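Local coordinates for protein fatty acid amide hydrolase (Candida albicans, PDB 6KVR) that probably hydrolyses monocarboxylic acid amides to the carboxylate and ammonium, as a member of the amidase signature family, at residues Tyr5-Leu9 with Lys417-Trp421; Ser99-Phe104 with Ala133-Asp137; Asp341-Ile347 with Val460-Pro466. All coordinates share one frame; numbering follows the deposited sequence.

The three contacts sit far out on the amidase fold, about 22 to 27 Å from the centre of the chain, and none touches another. Contact 1 holds the N-terminal 3-10 turn on helix 417-423; the side chain of Trp-421 is about 11 Å from Gly-255, a predicted substrate-binding residue. Contact 3 pairs two parallel strands of the central sheet, with the side chain of Ser-465 about 11 Å from Gly-256, likewise a predicted substrate-binding residue. Contact 2, a helix pair away from the predicted sites, lies across the chain's centre from contact 1, about 47 Å between centres. Along the sequence contact 2 nests inside contact 1, whereas contacts 1 and 3 interlock.

Contact 1 of 3, residues Tyr5-Leu9 with Lys417-Trp421; sequences YETFL and KLTKW
Trp-421 pushes the edge of its six-membered ring at the face of Phe-8, a T-shaped pair that helps fasten the N-terminal 3-10 turn, residues 5-8, to helix 417-423 of the amidase fold. The ring centroids are 4.9 Å apart and the planes stand at 68°. CH2 of Trp-421 sits over the middle of the Phe-8 ring, and CZ3 comes to 3.4 Å from CD1 of Phe-8. This is the tight part of the contact. The indole reaches the turn because its CG lies anti to the backbone N (chi1 177°), and at its far end NE1 is hydrogen-bonded to the carbonyl O of Tyr-479, which helps to fix the rotation of the ring. Tyr-425 and Tyr-479 also meet the indole, and Leu-523 of helix 522-529 touches it.

One turn back along the helix, Lys-417 stretches over a face of Tyr-5. Its methylene CE stands above the middle of the ring, 3.8 Å from the centroid, in a CH-pi contact, while NZ lies 5.0 Å from the same centroid as a cation-pi partner. The ammonium is not left to the ring alone: it also hydrogen-bonds to the carbonyl O of Glu-476 and OH of Tyr-479.

Packing is looser toward the partly exposed Leu-9 and Lys-420. CD2 of Leu-9 meets the carbonyl O of Lys-420 at 3.6 Å. Between the two side chains the nearest approach is 4.5 Å, from CD1 of Leu-9 to CB of Lys-420. Nothing in this contact is a hydrogen bond between the segments; rings and aliphatic chains do the holding. Even the phenol oxygen of Tyr-5 meets carbon here, its OH lying 3.6 Å from CG of Lys-417.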
loop_
_atom_site.group_PDB
_atom_site.type_symbol
_atom_site.label_atom_id
_atom_site.label_comp_id
_atom_site.label_asym_id
_atom_site.label_seq_id
_atom_site.Cartn_x
_atom_site.Cartn_y
_atom_site.Cartn_z
ATOM N N TYR A 5 13.551 -3.224 34.626
ATOM C CA TYR A 5 12.570 -2.934 33.586
ATOM C C TYR A 5 11.340 -2.197 34.124
ATOM O O TYR A 5 10.685 -1.474 33.355
ATOM C CB TYR A 5 12.173 -4.239 32.878
ATOM C CG TYR A 5 11.033 -4.989 33.530
ATOM C CD1 TYR A 5 11.212 -5.659 34.736
ATOM C CD2 TYR A 5 9.773 -5.022 32.944
ATOM C CE1 TYR A 5 10.156 -6.356 35.337
ATOM C CE2 TYR A 5 8.710 -5.707 33.544
ATOM C CZ TYR A 5 8.911 -6.370 34.735
ATOM O OH TYR A 5 7.864 -7.049 35.323
ATOM N N GLU A 6 11.035 -2.321 35.430
ATOM C CA GLU A 6 9.822 -1.713 35.986
ATOM C C GLU A 6 9.825 -0.186 35.919
ATOM O O GLU A 6 8.746 0.416 35.916
ATOM C CB GLU A 6 9.603 -2.142 37.443
ATOM C CG GLU A 6 9.213 -3.595 37.622
ATOM C CD GLU A 6 10.396 -4.457 38.026
ATOM O OE1 GLU A 6 11.553 -4.006 37.846
ATOM O OE2 GLU A 6 10.174 -5.583 38.526
ATOM N N THR A 7 10.992 0.463 35.878
ATOM C CA THR A 7 10.991 1.922 35.782
ATOM C C THR A 7 10.510 2.431 34.421
ATOM O O THR A 7 10.235 3.629 34.291
ATOM C CB THR A 7 12.387 2.498 36.091
ATOM O OG1 THR A 7 13.237 2.387 34.948
ATOM C CG2 THR A 7 13.037 1.762 37.257
ATOM N N PHE A 8 10.385 1.564 33.410
ATOM C CA PHE A 8 9.791 1.981 32.139
ATOM C C PHE A 8 8.271 1.906 32.131
ATOM O O PHE A 8 7.655 2.444 31.203
ATOM C CB PHE A 8 10.298 1.119 30.983
ATOM C CG PHE A 8 11.747 1.316 30.666
ATOM C CD1 PHE A 8 12.723 0.636 31.376
ATOM C CD2 PHE A 8 12.134 2.167 29.643
ATOM C CE1 PHE A 8 14.057 0.809 31.081
ATOM C CE2 PHE A 8 13.465 2.340 29.347
ATOM C CZ PHE A 8 14.429 1.667 30.080
ATOM N N LEU A 9 7.658 1.259 33.124
ATOM C CA LEU A 9 6.227 0.936 33.097
ATOM C C LEU A 9 5.365 2.092 33.586
ATOM O O LEU A 9 4.528 1.930 34.472
ATOM C CB LEU A 9 5.967 -0.321 33.919
ATOM C CG LEU A 9 6.903 -1.507 33.650
ATOM C CD1 LEU A 9 6.545 -2.683 34.541
ATOM C CD2 LEU A 9 6.874 -1.908 32.184
ATOM N N LYS A 417 5.622 -10.827 31.832
ATOM C CA LYS A 417 6.583 -9.747 32.055
ATOM C C LYS A 417 6.817 -8.922 30.788
ATOM O O LYS A 417 6.769 -7.685 30.815
ATOM C CB LYS A 417 7.910 -10.322 32.566
ATOM C CG LYS A 417 9.002 -9.267 32.714
ATOM C CD LYS A 417 10.354 -9.868 33.048
ATOM C CE LYS A 417 11.459 -8.885 32.688
ATOM N NZ LYS A 417 12.788 -9.530 32.742
ATOM N N LEU A 418 7.105 -9.583 29.671
ATOM C CA LEU A 418 7.358 -8.799 28.464
ATOM C C LEU A 418 6.081 -8.236 27.862
ATOM O O LEU A 418 6.166 -7.394 26.965
ATOM C CB LEU A 418 8.129 -9.629 27.423
ATOM C CG LEU A 418 9.592 -9.874 27.837
ATOM C CD1 LEU A 418 10.420 -10.554 26.744
ATOM C CD2 LEU A 418 10.269 -8.563 28.317
ATOM N N THR A 419 4.911 -8.656 28.351
ATOM C CA THR A 419 3.651 -8.053 27.923
ATOM C C THR A 419 3.479 -6.688 28.574
ATOM O O THR A 419 3.149 -5.707 27.897
ATOM C CB THR A 419 2.477 -8.976 28.270
ATOM O OG1 THR A 419 2.386 -10.016 27.294
ATOM C CG2 THR A 419 1.162 -8.228 28.304
ATOM N N LYS A 420 3.711 -6.616 29.888
ATOM C CA LYS A 420 3.812 -5.333 30.575
ATOM C C LYS A 420 4.807 -4.415 29.867
ATOM O O LYS A 420 4.571 -3.212 29.720
ATOM C CB LYS A 420 4.236 -5.561 32.027
ATOM C CG LYS A 420 3.275 -6.442 32.839
ATOM C CD LYS A 420 3.792 -6.653 34.274
ATOM C CE LYS A 420 2.737 -7.271 35.181
ATOM N NZ LYS A 420 3.274 -7.591 36.547
ATOM N N TRP A 421 5.924 -4.980 29.414
ATOM C CA TRP A 421 6.934 -4.195 28.720
ATOM C C TRP A 421 6.368 -3.558 27.443
ATOM O O TRP A 421 6.493 -2.345 27.239
ATOM C CB TRP A 421 8.144 -5.092 28.414
ATOM C CG TRP A 421 9.209 -4.417 27.639
ATOM C CD1 TRP A 421 9.477 -4.575 26.306
ATOM C CD2 TRP A 421 10.140 -3.435 28.121
ATOM N NE1 TRP A 421 10.531 -3.769 25.936
ATOM C CE2 TRP A 421 10.948 -3.051 27.027
ATOM C CE3 TRP A 421 10.372 -2.849 29.369
ATOM C CZ2 TRP A 421 11.983 -2.117 27.150
ATOM C CZ3 TRP A 421 11.395 -1.915 29.489
ATOM C CH2 TRP A 421 12.187 -1.558 28.387
#

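Contact 2 of 3, residues Ser99-Phe104 with Ala133-Asp137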
loop_
_atom_site.group_PDB
_atom_site.type_symbol
_atom_site.label_atom_id
_atom_site.label_comp_id
_atom_site.label_asym_id
_atom_site.label_seq_id
_atom_site.Cartn_x
_atom_site.Cartn_y
_atom_site.Cartn_z
ATOM N N SER A 99 8.581 -41.296 -1.558
ATOM C CA SER A 99 7.167 -41.150 -1.288
ATOM C C SER A 99 6.941 -39.942 -0.384
ATOM O O SER A 99 7.836 -39.492 0.337
ATOM C CB SER A 99 6.610 -42.422 -0.647
ATOM O OG SER A 99 6.885 -42.473 0.739
ATOM N N SER A 100 5.737 -39.382 -0.459
ATOM C CA SER A 100 5.406 -38.301 0.461
ATOM C C SER A 100 5.318 -38.829 1.878
ATOM O O SER A 100 5.756 -38.164 2.825
ATOM C CB SER A 100 4.094 -37.627 0.059
ATOM O OG SER A 100 4.283 -36.871 -1.107
ATOM N N VAL A 101 4.781 -40.040 2.031
ATOM C CA VAL A 101 4.618 -40.638 3.351
ATOM C C VAL A 101 5.965 -40.760 4.061
ATOM O O VAL A 101 6.119 -40.343 5.216
ATOM C CB VAL A 101 3.920 -42.000 3.226
ATOM C CG1 VAL A 101 4.020 -42.764 4.543
ATOM C CG2 VAL A 101 2.461 -41.802 2.799
ATOM N N GLU A 102 6.961 -41.334 3.385
ATOM C CA GLU A 102 8.257 -41.516 4.022
ATOM C C GLU A 102 8.906 -40.169 4.353
ATOM O O GLU A 102 9.513 -40.012 5.419
ATOM C CB GLU A 102 9.127 -42.397 3.123
ATOM C CG GLU A 102 10.123 -41.698 2.244
ATOM C CD GLU A 102 10.872 -42.678 1.344
ATOM O OE1 GLU A 102 11.603 -43.558 1.870
ATOM O OE2 GLU A 102 10.704 -42.579 0.110
ATOM N N VAL A 103 8.737 -39.166 3.484
ATOM C CA VAL A 103 9.281 -37.845 3.780
ATOM C C VAL A 103 8.576 -37.236 4.987
ATOM O O VAL A 103 9.215 -36.619 5.848
ATOM C CB VAL A 103 9.188 -36.943 2.539
ATOM C CG1 VAL A 103 9.353 -35.466 2.924
ATOM C CG2 VAL A 103 10.244 -37.358 1.524
ATOM N N PHE A 104 7.261 -37.445 5.101
ATOM C CA PHE A 104 6.521 -36.913 6.241
ATOM C C PHE A 104 6.956 -37.553 7.554
ATOM O O PHE A 104 7.123 -36.860 8.566
ATOM C CB PHE A 104 5.025 -37.122 6.039
ATOM C CG PHE A 104 4.210 -36.703 7.222
ATOM C CD1 PHE A 104 4.000 -35.359 7.490
ATOM C CD2 PHE A 104 3.697 -37.646 8.090
ATOM C CE1 PHE A 104 3.263 -34.981 8.582
ATOM C CE2 PHE A 104 2.963 -37.273 9.185
ATOM C CZ PHE A 104 2.748 -35.942 9.442
ATOM N N ALA A 133 -0.375 -36.789 3.745
ATOM C CA ALA A 133 0.723 -37.319 2.945
ATOM C C ALA A 133 0.263 -38.500 2.108
ATOM O O ALA A 133 0.740 -38.687 0.983
ATOM C CB ALA A 133 1.897 -37.728 3.837
ATOM N N GLU A 134 -0.671 -39.295 2.627
ATOM C CA GLU A 134 -1.197 -40.418 1.857
ATOM C C GLU A 134 -1.948 -39.932 0.622
ATOM O O GLU A 134 -1.728 -40.435 -0.488
ATOM C CB GLU A 134 -2.091 -41.281 2.748
ATOM C CG GLU A 134 -1.340 -42.477 3.333
ATOM C CD GLU A 134 -1.781 -42.838 4.729
ATOM O OE1 GLU A 134 -2.880 -42.401 5.166
ATOM O OE2 GLU A 134 -1.012 -43.552 5.401
ATOM N N GLU A 135 -2.832 -38.940 0.798
ATOM C CA GLU A 135 -3.523 -38.346 -0.343
ATOM C C GLU A 135 -2.534 -37.882 -1.397
ATOM O O GLU A 135 -2.749 -38.094 -2.593
ATOM C CB GLU A 135 -4.395 -37.172 0.105
ATOM C CG GLU A 135 -5.206 -37.418 1.344
ATOM C CD GLU A 135 -6.125 -36.248 1.689
ATOM O OE1 GLU A 135 -6.664 -35.613 0.758
ATOM O OE2 GLU A 135 -6.281 -35.945 2.896
ATOM N N ARG A 136 -1.438 -37.257 -0.967
ATOM C CA ARG A 136 -0.425 -36.809 -1.914
ATOM C C ARG A 136 0.078 -37.970 -2.757
ATOM O O ARG A 136 0.191 -37.864 -3.985
ATOM C CB ARG A 136 0.740 -36.155 -1.174
ATOM C CG ARG A 136 0.365 -34.895 -0.439
ATOM C CD ARG A 136 -0.179 -33.862 -1.408
ATOM N NE ARG A 136 -0.470 -32.615 -0.720
ATOM C CZ ARG A 136 -1.642 -32.318 -0.184
ATOM N NH1 ARG A 136 -2.664 -33.162 -0.251
ATOM N NH2 ARG A 136 -1.794 -31.141 0.421
ATOM N N ASP A 137 0.373 -39.095 -2.111
ATOM C CA ASP A 137 0.904 -40.235 -2.844
ATOM C C ASP A 137 -0.178 -40.867 -3.715
ATOM O O ASP A 137 0.096 -41.270 -4.851
ATOM C CB ASP A 137 1.506 -41.250 -1.869
ATOM C CG ASP A 137 2.911 -40.839 -1.369
ATOM O OD1 ASP A 137 3.640 -40.104 -2.090
ATOM O OD2 ASP A 137 3.285 -41.243 -0.243
#
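Helices 100-104 and 133-137 run nearly antiparallel, 152° between their directions, with their axes 8.6 Å apart; the backbones come nearest where CA of Val-101 lies 5.1 Å from CA of Ala-133. The short side chain of Ala-133 is consistent with this closeness; its CB packs 3.9 Å from CB of Phe-104, whose ring goes on to meet Tyr-198 edge-to-face.

At the N-terminal end of helix 100-118, Asp-137 reaches across from the other helix and grips two backbone N-H groups with one carboxylate. Ser-100 N donates to the syn lone pair of OD1 at 2.8 Å, almost straight at 168°. Val-101 N donates to OD2 at 3.0 Å from the syn side, 27° out of the carboxylate plane. A negative group here would also be favoured by the helix dipole. CG2 of Val-101 reaches CG of Glu-134 at 3.9 Å. Arg-136 turns its guanidinium away to the carbonyls of Gly-194 and Ala-195.

Within the first segment, Glu-102 N donates to OG of Ser-99, and Ser-99 N to OE2 of Glu-102. Ser-99 is the N-cap and the pair a capping box, to which Asp-137 adds by taking the N-H groups of Ser-100 and Val-101.

Contact 3 of 3, residues Asp341-Ile347 with Val460-Pro466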
loop_
_atom_site.group_PDB
_atom_site.type_symbol
_atom_site.label_atom_id
_atom_site.label_comp_id
_atom_site.label_asym_id
_atom_site.label_seq_id
_atom_site.Cartn_x
_atom_site.Cartn_y
_atom_site.Cartn_z
ATOM N N ASP A 341 30.318 -7.647 -7.678
ATOM C CA ASP A 341 29.374 -6.711 -8.272
ATOM C C ASP A 341 28.556 -5.931 -7.241
ATOM O O ASP A 341 27.820 -5.019 -7.634
ATOM C CB ASP A 341 28.418 -7.460 -9.210
ATOM C CG ASP A 341 29.111 -7.972 -10.476
ATOM O OD1 ASP A 341 28.758 -9.081 -10.948
ATOM O OD2 ASP A 341 30.011 -7.272 -10.998
ATOM N N LEU A 342 28.679 -6.244 -5.943
ATOM C CA LEU A 342 27.794 -5.711 -4.910
ATOM C C LEU A 342 28.407 -4.511 -4.199
ATOM O O LEU A 342 29.611 -4.484 -3.922
ATOM C CB LEU A 342 27.458 -6.787 -3.867
ATOM C CG LEU A 342 26.824 -8.100 -4.339
ATOM C CD1 LEU A 342 27.050 -9.211 -3.338
ATOM C CD2 LEU A 342 25.345 -7.937 -4.594
ATOM N N THR A 343 27.566 -3.528 -3.881
ATOM C CA THR A 343 27.914 -2.446 -2.965
ATOM C C THR A 343 27.088 -2.621 -1.693
ATOM O O THR A 343 25.856 -2.676 -1.753
ATOM C CB THR A 343 27.663 -1.082 -3.603
ATOM O OG1 THR A 343 28.434 -0.974 -4.807
ATOM C CG2 THR A 343 28.057 0.048 -2.651
ATOM N N VAL A 344 27.757 -2.742 -0.550
ATOM C CA VAL A 344 27.091 -3.065 0.709
ATOM C C VAL A 344 27.420 -1.985 1.739
ATOM O O VAL A 344 28.591 -1.756 2.052
ATOM C CB VAL A 344 27.496 -4.456 1.232
ATOM C CG1 VAL A 344 26.648 -4.820 2.440
ATOM C CG2 VAL A 344 27.338 -5.511 0.155
ATOM N N ALA A 345 26.388 -1.330 2.267
ATOM C CA ALA A 345 26.543 -0.426 3.395
ATOM C C ALA A 345 26.425 -1.209 4.699
ATOM O O ALA A 345 25.564 -2.084 4.841
ATOM C CB ALA A 345 25.498 0.690 3.335
ATOM N N ILE A 346 27.311 -0.910 5.647
ATOM C CA ILE A 346 27.435 -1.679 6.880
ATOM C C ILE A 346 26.970 -0.818 8.039
ATOM O O ILE A 346 27.423 0.322 8.193
ATOM C CB ILE A 346 28.879 -2.159 7.115
ATOM C CG1 ILE A 346 29.458 -2.765 5.832
ATOM C CG2 ILE A 346 28.930 -3.183 8.265
ATOM C CD1 ILE A 346 28.741 -4.028 5.377
ATOM N N ILE A 347 26.081 -1.365 8.862
ATOM C CA ILE A 347 25.707 -0.742 10.125
ATOM C C ILE A 347 26.434 -1.509 11.220
ATOM O O ILE A 347 26.095 -2.663 11.509
ATOM C CB ILE A 347 24.185 -0.735 10.333
ATOM C CG1 ILE A 347 23.518 0.224 9.337
ATOM C CG2 ILE A 347 23.818 -0.341 11.769
ATOM C CD1 ILE A 347 21.989 0.249 9.423
ATOM N N VAL A 460 23.946 2.077 -3.679
ATOM C CA VAL A 460 24.033 1.005 -2.689
ATOM C C VAL A 460 23.043 -0.095 -3.053
ATOM O O VAL A 460 21.862 0.176 -3.295
ATOM C CB VAL A 460 23.740 1.543 -1.278
ATOM C CG1 VAL A 460 23.845 0.411 -0.244
ATOM C CG2 VAL A 460 24.673 2.691 -0.936
ATOM N N ASP A 461 23.509 -1.343 -3.066
ATOM C CA ASP A 461 22.607 -2.470 -3.297
ATOM C C ASP A 461 21.930 -2.962 -2.014
ATOM O O ASP A 461 20.727 -3.239 -2.028
ATOM C CB ASP A 461 23.360 -3.642 -3.938
ATOM C CG ASP A 461 23.936 -3.303 -5.305
ATOM O OD1 ASP A 461 23.149 -3.137 -6.255
ATOM O OD2 ASP A 461 25.179 -3.222 -5.437
ATOM N N PHE A 462 22.671 -3.109 -0.914
ATOM C CA PHE A 462 22.116 -3.699 0.307
ATOM C C PHE A 462 22.722 -3.066 1.545
ATOM O O PHE A 462 23.807 -2.483 1.508
ATOM C CB PHE A 462 22.339 -5.212 0.369
ATOM C CG PHE A 462 21.873 -5.930 -0.858
ATOM C CD1 PHE A 462 20.519 -6.181 -1.058
ATOM C CD2 PHE A 462 22.777 -6.327 -1.829
ATOM C CE1 PHE A 462 20.077 -6.832 -2.206
ATOM C CE2 PHE A 462 22.339 -6.976 -2.984
ATOM C CZ PHE A 462 20.983 -7.229 -3.170
ATOM N N ILE A 463 22.001 -3.194 2.656
ATOM C CA ILE A 463 22.475 -2.753 3.964
ATOM C C ILE A 463 22.633 -3.988 4.839
ATOM O O ILE A 463 21.718 -4.821 4.933
ATOM C CB ILE A 463 21.524 -1.711 4.578
ATOM C CG1 ILE A 463 21.365 -0.533 3.610
ATOM C CG2 ILE A 463 22.058 -1.182 5.912
ATOM C CD1 ILE A 463 20.401 0.527 4.065
ATOM N N LEU A 464 23.814 -4.141 5.423
ATOM C CA LEU A 464 24.138 -5.261 6.296
ATOM C C LEU A 464 24.204 -4.727 7.717
ATOM O O LEU A 464 24.813 -3.676 7.957
ATOM C CB LEU A 464 25.465 -5.904 5.901
ATOM C CG LEU A 464 25.995 -7.072 6.745
ATOM C CD1 LEU A 464 25.037 -8.247 6.707
ATOM C CD2 LEU A 464 27.385 -7.517 6.269
ATOM N N SER A 465 23.570 -5.428 8.653
ATOM C CA SER A 465 23.420 -4.879 9.992
ATOM C C SER A 465 23.156 -6.023 10.968
ATOM O O SER A 465 22.763 -7.119 10.549
ATOM C CB SER A 465 22.274 -3.855 10.034
ATOM O OG SER A 465 21.036 -4.528 9.912
ATOM N N PRO A 466 23.344 -5.791 12.274
ATOM C CA PRO A 466 22.959 -6.795 13.271
ATOM C C PRO A 466 21.456 -7.023 13.260
ATOM O O PRO A 466 20.685 -6.217 12.739
ATOM C CB PRO A 466 23.410 -6.173 14.605
ATOM C CG PRO A 466 24.365 -5.041 14.222
ATOM C CD PRO A 466 23.852 -4.559 12.908
HETATM O O HOH W 1 27.099 -2.530 -7.233
#
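Leu-464 lies side by side with Ile-346 and points the same way, CB of Leu-464 meeting CD1 of Ile-346 at 3.8 Å. On that same face CG1 of Val-344 crosses toward CB of Leu-464, and helix 357-372 packs on Leu-464 through Leu-363 and Val-366 and on Ile-346 through Val-367. Toward the start of the strands, Phe-462 offers its edge: CD2 of Leu-342 lies in the plane of the ring, 3.5 Å from CE2 of Phe-462, and helix 552-565 packs against both side chains.

The other face carries Ala-345 and Ile-463. The methyl of Ala-345 touches CG1 of Val-460, and Ile-347 crosses Ile-463 at a slant, CD1 to CG2, where Trp-487 of helix 482-490 touches both isoleucines. Phe-454 of helix 434-457 touches Ala-345 and Val-460.

These orientations follow from parallel pairing of strands 343-346 and 462-466, neighbours in the central sheet with a crossing angle of -34°. Ala-345 N donates to Phe-462 O, Leu-464 N to Ala-345 O at 2.8 Å, and Ile-347 N to Leu-464 O, also 2.8 Å. Strand 376-379 continues the sheet beyond Val-344 and Ile-346.

At the start of the pairing the side chain of Asp-461, roughly at right angles to that of Thr-343, stands in for a backbone acceptor. With CG beside its own backbone N (chi1 -62°), it presents the anti lone pair of OD2 to Thr-343 N at 2.9 Å. Thr-343 O in turn accepts from Asp-461 N at 3.0 Å and, weakly, from Phe-462 N. A water donates to OD2 of Asp-461 and Asp-341 O and accepts from OG1 of Thr-343. The chemistry thus divides: apolar packing dominates both faces along the strands, while a carboxylate and a water satisfy the polar groups where they begin.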